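Side-chain contact in Glyoxalase/bleomycin resistance protein/dioxygenase (Alicyclobacillus acidocaldarius subsp. acidocaldarius, PDB 3RRI), which is a metal-binding member of the glyoxalase/bleomycin resistance/dioxygenase superfamily that may act as a dioxygenase: residues K86-Q90 / R91-F95. Numbering follows the deposited sequence. Where two conformers were deposited one is given.
Sequences KLAKQ and RGIPF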
loop_
_atom_site.group_PDB
_atom_site.type_symbol
_atom_site.label_atom_id
_atom_site.label_comp_id
_atom_site.label_asym_id
_atom_site.label_seq_id
_atom_site.Cartn_x
_atom_site.Cartn_y
_atom_site.Cartn_z
ATOM N N LYS A 86 18.249 18.886 -11.230
ATOM C CA LYS A 86 19.537 19.236 -10.615
ATOM C C LYS A 86 20.583 18.202 -11.009
ATOM O O LYS A 86 21.735 18.521 -11.321
ATOM C CB LYS A 86 19.394 19.291 -9.092
ATOM C CG LYS A 86 20.695 19.530 -8.343
ATOM C CD LYS A 86 20.460 19.595 -6.836
ATOM C CE LYS A 86 21.751 19.410 -6.015
ATOM N NZ LYS A 86 21.423 18.944 -4.633
ATOM N N LEU A 87 20.184 16.923 -11.034
ATOM C CA LEU A 87 21.089 15.879 -11.427
ATOM C C LEU A 87 21.592 16.093 -12.860
ATOM O O LEU A 87 22.806 15.993 -13.126
ATOM C CB LEU A 87 20.370 14.522 -11.312
ATOM C CG LEU A 87 21.116 13.237 -11.717
ATOM C CD1 LEU A 87 20.542 11.964 -11.003
ATOM C CD2 LEU A 87 21.141 12.973 -13.203
ATOM N N ALA A 88 20.656 16.333 -13.774
ATOM C CA ALA A 88 20.962 16.540 -15.192
ATOM C C ALA A 88 21.917 17.721 -15.399
ATOM O O ALA A 88 22.899 17.610 -16.137
ATOM C CB ALA A 88 19.677 16.714 -15.983
ATOM N N LYS A 89 21.639 18.797 -14.670
ATOM C CA LYS A 89 22.486 19.995 -14.741
ATOM C C LYS A 89 23.882 19.750 -14.189
ATOM O O LYS A 89 24.873 20.028 -14.868
ATOM C CB LYS A 89 21.831 21.153 -13.988
ATOM C CG LYS A 89 20.688 21.770 -14.734
ATOM C CD LYS A 89 21.154 22.419 -16.001
ATOM C CE LYS A 89 20.059 23.205 -16.675
ATOM N NZ LYS A 89 20.618 23.998 -17.775
ATOM N N GLN A 90 23.963 19.213 -12.979
ATOM C CA GLN A 90 25.258 18.991 -12.372
ATOM C C GLN A 90 26.105 18.015 -13.177
ATOM O O GLN A 90 27.293 18.253 -13.379
ATOM C CB GLN A 90 25.126 18.569 -10.907
ATOM C CG GLN A 90 24.532 19.678 -10.008
ATOM C CD GLN A 90 24.945 19.560 -8.550
ATOM O OE1 GLN A 90 25.899 18.859 -8.218
ATOM N NE2 GLN A 90 24.245 20.257 -7.684
ATOM N N ARG A 91 25.496 16.938 -13.666
ATOM C CA ARG A 91 26.227 15.924 -14.409
ATOM C C ARG A 91 26.391 16.209 -15.903
ATOM O O ARG A 91 26.981 15.411 -16.622
ATOM C CB ARG A 91 25.564 14.570 -14.191
ATOM C CG ARG A 91 25.693 14.115 -12.782
ATOM C CD ARG A 91 25.161 12.696 -12.652
ATOM N NE ARG A 91 25.325 12.165 -11.311
ATOM C CZ ARG A 91 24.827 11.001 -10.914
ATOM N NH1 ARG A 91 24.056 10.274 -11.757
ATOM N NH2 ARG A 91 25.068 10.563 -9.676
ATOM N N GLY A 92 25.940 17.366 -16.366
ATOM C CA GLY A 92 26.208 17.789 -17.720
ATOM C C GLY A 92 25.450 17.007 -18.791
ATOM O O GLY A 92 25.951 16.800 -19.893
ATOM N N ILE A 93 24.221 16.594 -18.478
ATOM C CA ILE A 93 23.428 15.823 -19.441
ATOM C C ILE A 93 22.817 16.784 -20.438
ATOM O O ILE A 93 22.276 17.812 -20.038
ATOM C CB ILE A 93 22.297 14.991 -18.783
ATOM C CG1 ILE A 93 22.870 14.117 -17.676
ATOM C CG2 ILE A 93 21.575 14.157 -19.881
ATOM C CD1 ILE A 93 21.849 13.129 -17.038
ATOM N N PRO A 94 22.910 16.481 -21.743
ATOM C CA PRO A 94 22.432 17.507 -22.661
ATOM C C PRO A 94 20.941 17.720 -22.561
ATOM O O PRO A 94 20.192 16.748 -22.554
ATOM C CB PRO A 94 22.791 16.955 -24.057
ATOM C CG PRO A 94 23.798 15.946 -23.825
ATOM C CD PRO A 94 23.690 15.435 -22.424
ATOM N N PHE A 95 20.523 18.977 -22.517
ATOM C CA PHE A 95 19.129 19.369 -22.666
ATOM C C PHE A 95 18.784 19.682 -24.128
ATOM O O PHE A 95 19.551 20.347 -24.841
ATOM C CB PHE A 95 18.825 20.609 -21.825
ATOM C CG PHE A 95 18.722 20.333 -20.356
ATOM C CD1 PHE A 95 19.846 20.025 -19.615
ATOM C CD2 PHE A 95 17.501 20.372 -19.697
ATOM C CE1 PHE A 95 19.750 19.765 -18.226
ATOM C CE2 PHE A 95 17.412 20.105 -18.338
ATOM C CZ PHE A 95 18.541 19.780 -17.611
#
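Ala88 and Phe95 show how a chain leaving a helix can fold back and fill a hollow on the turn it has just left. The alanine methyl is a low bump, and the ring settles obliquely beside it, with Phe95 CZ 3.7 Å from Ala88 CB. The chain of Lys89 lies over one face of the same ring, crossing the phenylalanine at about a right angle. A bend at chi2 (-65°) turns its outer half back over the ring, where Lys89 CE makes a CH-pi contact and Lys89 NZ a cation-pi contact, 4.6 Å from the centroid of the Phe95 ring. The ammonium also forms a salt bridge with Asp98, so the ring and a carboxylate both hold it.

The reversal itself is a Schellman motif at Gly92, whose positive phi (71°) turns the backbone out of the helix. Arg91 N continues the helical pattern to Leu87 O, while Ile93 N reaches back to Ala88 O at 2.9 Å in a nearly straight bond (164°). Gly92 N donates to Lys89 O at 3.2 Å from above the carbonyl plane.

On another flank, Leu87 spreads its two methyls like a fork: CD2 meets Ile93 CD1 at 3.9 Å, and CD1 lies over one face of the Arg91 guanidinium. The arginine, extended from CG to NE, runs past this fork; NH1 bonds to Lys30 O and NH2 forms a salt bridge with Glu108 of the second subunit.

The turn thus links helix 78-90 to strand 95-98. Ala88, Ile93 and Phe95 all rest on Leu115 of strand 110-116, while Ile93 also touches Phe26 and Lys30 of helix 20-30.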